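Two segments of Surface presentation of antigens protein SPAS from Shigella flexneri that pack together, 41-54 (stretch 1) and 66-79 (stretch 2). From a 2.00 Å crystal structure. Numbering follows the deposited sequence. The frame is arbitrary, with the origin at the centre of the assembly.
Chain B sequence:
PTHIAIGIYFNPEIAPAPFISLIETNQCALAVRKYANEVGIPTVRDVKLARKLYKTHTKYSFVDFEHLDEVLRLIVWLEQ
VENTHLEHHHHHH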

# COMPACT_ATOMS: atom_id res chain seq x y z
N ILE B 41 -9.89 3.42 -4.27
CA ILE B 41 -9.05 2.56 -3.48
C ILE B 41 -8.85 3.21 -2.11
O ILE B 41 -8.35 4.32 -2.02
CB ILE B 41 -7.68 2.40 -4.15
CG1 ILE B 41 -7.82 1.77 -5.55
CG2 ILE B 41 -6.72 1.67 -3.23
CD1 ILE B 41 -8.45 0.38 -5.57
N PRO B 42 -9.25 2.53 -1.04
CA PRO B 42 -9.13 3.07 0.32
C PRO B 42 -7.71 3.46 0.67
O PRO B 42 -6.76 2.74 0.35
CB PRO B 42 -9.57 1.89 1.21
CG PRO B 42 -10.32 0.99 0.35
CD PRO B 42 -9.77 1.16 -1.05
N THR B 43 -7.55 4.60 1.32
CA THR B 43 -6.27 5.03 1.77
C THR B 43 -6.34 5.15 3.27
O THR B 43 -7.16 5.89 3.81
CB THR B 43 -5.82 6.38 1.15
OG1 THR B 43 -6.78 7.41 1.41
CG2 THR B 43 -5.62 6.23 -0.34
N VAL B 44 -5.47 4.43 3.95
CA VAL B 44 -5.54 4.30 5.38
C VAL B 44 -4.27 4.84 5.99
O VAL B 44 -3.18 4.44 5.60
CB VAL B 44 -5.68 2.83 5.79
CG1 VAL B 44 -5.76 2.71 7.30
CG2 VAL B 44 -6.91 2.19 5.12
N ARG B 45 -4.40 5.74 6.95
CA ARG B 45 -3.24 6.32 7.61
C ARG B 45 -2.81 5.45 8.81
O ARG B 45 -3.61 5.15 9.70
CB ARG B 45 -3.55 7.75 8.04
CG ARG B 45 -2.38 8.49 8.64
CD ARG B 45 -2.67 9.99 8.68
NE ARG B 45 -1.47 10.78 8.94
N ASP B 46 -1.55 5.03 8.78
CA ASP B 46 -0.92 4.33 9.89
C ASP B 46 0.56 4.64 9.84
O ASP B 46 1.33 4.01 9.11
CB ASP B 46 -1.18 2.83 9.81
CG ASP B 46 -0.64 2.07 11.00
OD1 ASP B 46 0.25 2.58 11.71
OD2 ASP B 46 -1.11 0.94 11.21
N VAL B 47 0.95 5.64 10.60
CA VAL B 47 2.24 6.27 10.43
C VAL B 47 3.39 5.36 10.79
O VAL B 47 4.43 5.39 10.15
CB VAL B 47 2.31 7.54 11.29
CG1 VAL B 47 3.68 8.15 11.15
CG2 VAL B 47 1.25 8.51 10.86
N LYS B 48 3.22 4.54 11.81
CA LYS B 48 4.29 3.66 12.25
C LYS B 48 4.46 2.49 11.30
O LYS B 48 5.58 2.07 11.05
CB LYS B 48 4.05 3.16 13.67
CG LYS B 48 4.57 4.12 14.77
N LEU B 49 3.36 1.98 10.75
CA LEU B 49 3.45 0.86 9.81
C LEU B 49 4.03 1.32 8.47
O LEU B 49 4.85 0.63 7.89
CB LEU B 49 2.08 0.22 9.60
CG LEU B 49 2.05 -0.96 8.62
CD1 LEU B 49 2.94 -2.08 9.12
CD2 LEU B 49 0.60 -1.44 8.40
N ALA B 50 3.59 2.47 7.98
CA ALA B 50 4.12 3.03 6.75
C ALA B 50 5.66 3.11 6.80
O ALA B 50 6.35 2.64 5.89
CB ALA B 50 3.50 4.38 6.52
N ARG B 51 6.18 3.69 7.88
CA ARG B 51 7.62 3.80 8.11
C ARG B 51 8.34 2.46 8.16
O ARG B 51 9.40 2.28 7.57
CB ARG B 51 7.86 4.48 9.46
CG ARG B 51 8.02 6.00 9.44
CD ARG B 51 8.77 6.45 10.72
NE ARG B 51 8.38 7.78 11.20
CZ ARG B 51 7.53 8.01 12.20
NH1 ARG B 51 7.24 9.26 12.56
NH2 ARG B 51 6.95 7.00 12.85
N LYS B 52 7.78 1.56 8.95
CA LYS B 52 8.30 0.21 9.11
C LYS B 52 8.52 -0.46 7.76
O LYS B 52 9.60 -0.97 7.47
CB LYS B 52 7.24 -0.57 9.88
CG LYS B 52 7.71 -1.56 10.87
CD LYS B 52 6.72 -1.53 12.06
CE LYS B 52 6.60 -2.86 12.76
NZ LYS B 52 5.90 -2.69 14.08
N LEU B 53 7.47 -0.48 6.96
CA LEU B 53 7.49 -1.21 5.69
C LEU B 53 8.46 -0.54 4.75
O LEU B 53 9.21 -1.19 4.04
CB LEU B 53 6.09 -1.28 5.07
CG LEU B 53 5.03 -2.02 5.89
CD1 LEU B 53 3.64 -1.92 5.23
CD2 LEU B 53 5.43 -3.49 6.10
N TYR B 54 8.47 0.79 4.76
CA TYR B 54 9.40 1.52 3.92
C TYR B 54 10.85 1.22 4.29
O TYR B 54 11.72 1.13 3.39
CB TYR B 54 9.14 3.02 4.03
CG TYR B 54 10.17 3.84 3.30
CD1 TYR B 54 11.11 4.57 3.98
CD2 TYR B 54 10.23 3.82 1.92
CE1 TYR B 54 12.07 5.29 3.32
CE2 TYR B 54 11.17 4.54 1.25
CZ TYR B 54 12.09 5.27 1.95
OH TYR B 54 13.04 5.99 1.27
N GLU B 66 7.21 -11.17 10.23
CA GLU B 66 7.24 -10.29 11.39
C GLU B 66 6.14 -9.22 11.35
O GLU B 66 5.64 -8.82 12.40
CB GLU B 66 8.62 -9.62 11.49
N HIS B 67 5.75 -8.76 10.16
CA HIS B 67 4.84 -7.61 10.04
C HIS B 67 3.51 -8.01 9.43
O HIS B 67 2.63 -7.18 9.25
CB HIS B 67 5.47 -6.50 9.19
CG HIS B 67 6.86 -6.14 9.60
ND1 HIS B 67 7.94 -6.24 8.75
CD2 HIS B 67 7.35 -5.71 10.79
CE1 HIS B 67 9.03 -5.87 9.38
NE2 HIS B 67 8.71 -5.54 10.62
N LEU B 68 3.38 -9.29 9.13
CA LEU B 68 2.21 -9.83 8.47
C LEU B 68 0.86 -9.46 9.14
O LEU B 68 -0.06 -8.97 8.49
CB LEU B 68 2.38 -11.34 8.43
CG LEU B 68 1.57 -12.15 7.43
CD1 LEU B 68 1.95 -13.62 7.60
CD2 LEU B 68 0.07 -11.93 7.61
N ASP B 69 0.74 -9.74 10.43
CA ASP B 69 -0.50 -9.50 11.18
C ASP B 69 -0.82 -8.01 11.33
O ASP B 69 -1.98 -7.61 11.34
CB ASP B 69 -0.38 -10.11 12.59
CG ASP B 69 -1.08 -11.45 12.71
OD1 ASP B 69 -0.40 -12.43 13.09
OD2 ASP B 69 -2.31 -11.54 12.43
N GLU B 70 0.19 -7.18 11.48
CA GLU B 70 -0.01 -5.73 11.59
C GLU B 70 -0.60 -5.18 10.30
O GLU B 70 -1.36 -4.21 10.32
CB GLU B 70 1.31 -5.02 11.90
CG GLU B 70 1.16 -3.53 12.17
CD GLU B 70 2.44 -2.87 12.66
OE1 GLU B 70 3.47 -3.58 12.82
OE2 GLU B 70 2.42 -1.64 12.90
N VAL B 71 -0.26 -5.80 9.17
CA VAL B 71 -0.78 -5.38 7.87
C VAL B 71 -2.15 -5.98 7.65
O VAL B 71 -3.08 -5.32 7.21
CB VAL B 71 0.17 -5.76 6.71
CG1 VAL B 71 -0.49 -5.46 5.38
CG2 VAL B 71 1.48 -4.98 6.83
N LEU B 72 -2.28 -7.26 7.98
CA LEU B 72 -3.50 -7.99 7.79
C LEU B 72 -4.66 -7.42 8.62
O LEU B 72 -5.82 -7.49 8.22
CB LEU B 72 -3.27 -9.46 8.13
CG LEU B 72 -4.34 -10.44 7.70
CD1 LEU B 72 -4.69 -10.24 6.23
CD2 LEU B 72 -3.84 -11.85 7.96
N ARG B 73 -4.36 -6.84 9.77
CA ARG B 73 -5.40 -6.20 10.57
C ARG B 73 -6.17 -5.09 9.80
O ARG B 73 -7.38 -4.91 10.00
CB ARG B 73 -4.81 -5.66 11.88
CG ARG B 73 -4.56 -4.18 11.91
CD ARG B 73 -3.70 -3.81 13.10
NE ARG B 73 -3.68 -2.38 13.34
CZ ARG B 73 -2.89 -1.53 12.70
NH1 ARG B 73 -2.04 -1.95 11.78
NH2 ARG B 73 -2.96 -0.25 13.00
N LEU B 74 -5.49 -4.37 8.91
CA LEU B 74 -6.15 -3.34 8.10
C LEU B 74 -7.10 -3.95 7.09
O LEU B 74 -8.21 -3.47 6.91
CB LEU B 74 -5.12 -2.47 7.37
CG LEU B 74 -4.09 -1.77 8.26
CD1 LEU B 74 -3.14 -0.94 7.40
CD2 LEU B 74 -4.79 -0.88 9.28
N ILE B 75 -6.68 -5.01 6.43
CA ILE B 75 -7.52 -5.68 5.44
C ILE B 75 -8.77 -6.25 6.13
O ILE B 75 -9.88 -6.21 5.60
CB ILE B 75 -6.71 -6.80 4.71
CG1 ILE B 75 -5.55 -6.18 3.92
CG2 ILE B 75 -7.61 -7.63 3.81
CD1 ILE B 75 -4.43 -7.15 3.59
N VAL B 76 -8.58 -6.78 7.32
CA VAL B 76 -9.68 -7.37 8.07
C VAL B 76 -10.72 -6.33 8.50
O VAL B 76 -11.92 -6.60 8.45
CB VAL B 76 -9.17 -8.15 9.30
CG1 VAL B 76 -10.31 -8.36 10.31
CG2 VAL B 76 -8.55 -9.47 8.85
N TRP B 77 -10.27 -5.14 8.90
CA TRP B 77 -11.20 -4.06 9.22
C TRP B 77 -11.98 -3.60 8.00
O TRP B 77 -13.20 -3.40 8.08
CB TRP B 77 -10.46 -2.87 9.81
CG TRP B 77 -11.31 -1.65 10.03
CD1 TRP B 77 -11.12 -0.42 9.47
CD2 TRP B 77 -12.47 -1.53 10.88
NE1 TRP B 77 -12.10 0.45 9.90
CE2 TRP B 77 -12.93 -0.20 10.77
CE3 TRP B 77 -13.16 -2.42 11.71
CZ2 TRP B 77 -14.05 0.27 11.47
CZ3 TRP B 77 -14.28 -1.95 12.39
CH2 TRP B 77 -14.70 -0.62 12.27
N LEU B 78 -11.28 -3.41 6.89
CA LEU B 78 -11.92 -2.99 5.66
C LEU B 78 -12.96 -4.02 5.20
O LEU B 78 -13.93 -3.66 4.55
CB LEU B 78 -10.88 -2.75 4.56
CG LEU B 78 -9.98 -1.54 4.76
CD1 LEU B 78 -9.02 -1.37 3.58
CD2 LEU B 78 -10.83 -0.31 4.95
N GLU B 79 -12.72 -5.29 5.50
CA GLU B 79 -13.70 -6.34 5.21
C GLU B 79 -14.88 -6.29 6.20
O GLU B 79 -16.02 -6.46 5.79
CB GLU B 79 -13.04 -7.71 5.24
CG GLU B 79 -13.82 -8.83 4.53
CD GLU B 79 -14.86 -9.50 5.42
OE1 GLU B 79 -16.01 -9.68 4.95
OE2 GLU B 79 -14.54 -9.84 6.59

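The apolar contacts follow the backbone register, in which stretch 1 runs against stretch 2 from Pro42 beside Leu78 to Leu53 beside His67. At the strand end, Pro42 CB lies 4.1 Å from Leu78 CD1, and Val44 reaches two leucines one helical turn apart: its CG1 is 4.2 Å from Leu74 CD2 and its CG2 4.4 Å from Leu78 CD1. The alternation of the strand accounts for this selection, since the CA-to-CB bond of Val44 points toward the helix while those of Thr43 and Arg45 point away.

Leu49 is the knob of the contact, seated among Glu70, Val71, Arg73 and Leu74, and it has the largest area covered by the other stretch, 75 Å². Both of its methyls, CD1 and CD2, lie 4.0 Å from Val71 CG2, and CD2 also comes to 3.9 Å from Leu74 CD1. Leu53, one turn later, brings CD1 to 4.1 Å from Val71 CG2, so both leucines meet the same valine methyl. The helix axes nevertheless stay 11.2 Å apart at closest approach, at 131° between their directions; side chains, not backbones, fill the gap.

Two salt bridges complete the contact. Arg73 NH2 donates to Asp46 OD2 at 2.8 Å (N-H...acceptor angle 154°), and Arg73 NH1 donates to Asp46 OD2 at 3.1 Å (139°), so a single carboxylate oxygen receives both, near the guanidinium plane. Arg73 NH1 also donates to Glu70 O at 2.8 Å, which ties the guanidinium back to its own helix. Asp46 OD1 meanwhile accepts a weak capping bond from Leu49 N at 3.3 Å, so the N-cap residue of helix 47-54 also links it to the second helix. In the other bridge, Lys52 NZ donates to Glu70 OE1 at 2.9 Å, while Lys52 CE packs 3.5 Å from His67 CD2, oblique to the imidazole.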